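PDB 6BWE: putative fimbrial associated sortase-like protein from Corynebacterium diphtheriae, which is probably a class C sortase, a cysteine transpeptidase that joins pilin subunits into pili through an acyl-thioester intermediate. Local coordinates for residues A[164-169]-A[195-200]. The protein carries 2 engineered substitutions. Sequence-based numbering, arbitrary orientation.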
# COMPACT_ATOMS: atom_id res chain seq x y z
N ILE A 164 8.64 2.60 21.49
CA ILE A 164 8.21 3.97 21.68
C ILE A 164 9.27 4.83 20.99
O ILE A 164 10.41 4.83 21.42
CB ILE A 164 8.09 4.33 23.16
CG1 ILE A 164 6.99 3.51 23.82
CG2 ILE A 164 7.79 5.82 23.33
CD1 ILE A 164 6.93 3.64 25.33
N ASN A 165 8.89 5.52 19.91
CA ASN A 165 9.84 6.28 19.10
C ASN A 165 9.26 7.66 18.77
O ASN A 165 8.08 7.77 18.47
CB ASN A 165 10.14 5.52 17.79
CG ASN A 165 10.99 4.27 18.02
OD1 ASN A 165 12.18 4.37 18.32
ND2 ASN A 165 10.36 3.09 17.92
N VAL A 166 10.08 8.70 18.88
CA VAL A 166 9.72 10.03 18.42
C VAL A 166 10.51 10.27 17.13
O VAL A 166 11.74 10.17 17.14
CB VAL A 166 10.04 11.10 19.46
CG1 VAL A 166 9.86 12.50 18.89
CG2 VAL A 166 9.18 10.88 20.71
N VAL A 167 9.80 10.56 16.04
CA VAL A 167 10.41 10.69 14.72
C VAL A 167 9.93 11.94 14.00
O VAL A 167 8.89 12.52 14.36
CB VAL A 167 10.15 9.43 13.84
CG1 VAL A 167 10.76 8.19 14.48
CG2 VAL A 167 8.66 9.24 13.55
N LEU A 168 10.66 12.34 12.96
CA LEU A 168 10.18 13.39 12.06
C LEU A 168 9.00 12.86 11.27
O LEU A 168 8.93 11.67 11.02
CB LEU A 168 11.28 13.90 11.13
CG LEU A 168 12.42 14.64 11.83
CD1 LEU A 168 13.54 14.98 10.85
CD2 LEU A 168 11.91 15.92 12.49
N PRO A 169 8.08 13.75 10.85
CA PRO A 169 6.84 13.28 10.23
C PRO A 169 7.02 12.50 8.94
O PRO A 169 6.21 11.63 8.63
CB PRO A 169 6.04 14.57 10.00
CG PRO A 169 6.62 15.53 10.98
CD PRO A 169 8.08 15.22 10.94
N ASN A 195 9.47 22.31 16.27
CA ASN A 195 9.23 21.61 14.99
C ASN A 195 8.34 20.35 15.16
O ASN A 195 8.38 19.66 16.19
CB ASN A 195 10.55 21.23 14.33
CG ASN A 195 11.41 22.44 14.00
OD1 ASN A 195 12.58 22.49 14.35
ND2 ASN A 195 10.82 23.44 13.33
N SER A 196 7.59 20.05 14.11
CA SER A 196 6.68 18.93 14.05
C SER A 196 7.41 17.58 14.16
O SER A 196 8.41 17.34 13.49
CB SER A 196 5.85 19.03 12.76
OG SER A 196 4.73 18.17 12.81
N HIS A 197 6.94 16.74 15.07
CA HIS A 197 7.41 15.35 15.19
C HIS A 197 6.19 14.44 15.38
O HIS A 197 5.06 14.92 15.61
CB HIS A 197 8.36 15.18 16.38
CG HIS A 197 9.70 15.81 16.18
ND1 HIS A 197 9.90 17.18 16.24
CD2 HIS A 197 10.92 15.26 15.95
CE1 HIS A 197 11.18 17.44 16.03
NE2 HIS A 197 11.82 16.30 15.86
N ARG A 198 6.43 13.15 15.30
CA ARG A 198 5.42 12.14 15.60
C ARG A 198 5.92 11.21 16.68
O ARG A 198 7.08 10.78 16.67
CB ARG A 198 5.06 11.32 14.34
CG ARG A 198 4.43 12.14 13.23
CD ARG A 198 3.06 12.68 13.65
NE ARG A 198 2.47 13.53 12.63
CZ ARG A 198 2.58 14.86 12.54
NH1 ARG A 198 3.30 15.58 13.41
NH2 ARG A 198 1.97 15.49 11.54
N LEU A 199 5.03 10.92 17.63
CA LEU A 199 5.22 9.84 18.59
C LEU A 199 4.56 8.57 18.05
O LEU A 199 3.37 8.61 17.69
CB LEU A 199 4.63 10.23 19.94
CG LEU A 199 4.58 9.13 21.00
CD1 LEU A 199 5.98 8.73 21.44
CD2 LEU A 199 3.73 9.60 22.16
N LEU A 200 5.33 7.47 17.98
CA LEU A 200 4.88 6.17 17.47
C LEU A 200 5.04 5.18 18.60
O LEU A 200 6.16 4.96 19.11
CB LEU A 200 5.72 5.68 16.27
CG LEU A 200 5.40 6.19 14.86
CD1 LEU A 200 5.38 7.70 14.79
CD2 LEU A 200 6.39 5.64 13.84
O HOH W 1 7.60 2.91 17.38
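R198 enters the sheet where strands 155-167 and 198-206 pair antiparallel, and illustrates how a strand end can set a long polar side chain. Its backbone is held in a hydrogen-bonded pair with V167: R198 N reaches V167 O at 2.7 Å, nearly along the C=O axis, and V167 N returns a bond to R198 O at 2.8 Å. N165 and L200 form the next such pair, and a water links N165 ND2 to L200 O. From this base R198 CB rises beside V167 O, on the face shared with V167, whose CG2 meets L200 CD1. R198 CG, anti to the carbonyl carbon, rests 4.0 Å from P169 CA. A bend at chi2 (-66°) and an extended chi3 carry the guanidinium back along its own chain, against P169, whose CB lies over the centre of one guanidinium face. At the tip R198 NH1 is doubly held: H197 O, 2.9 Å away, lies in the guanidinium plane, whereas S196 OG, at 3.0 Å, is tilted 24° out of it. Together, two bonds to NH1 and the proline over one face restrict the group's rotation. On H197, L168 CD2 lies over one ring face, 3.4 Å from NE2, while ND1 donates to N195 O in the ring plane. The R198 side chain lies about 7 Å from that of H127, a predicted active-site residue, consistent with the His-Cys-Arg site of sortases. On the side away from strand 155-167, L199 bonds through its backbone to T188, and R198 and L200 pack on I187 of strand 183-187, while L174, in a loop, packs on N165 and L200 together.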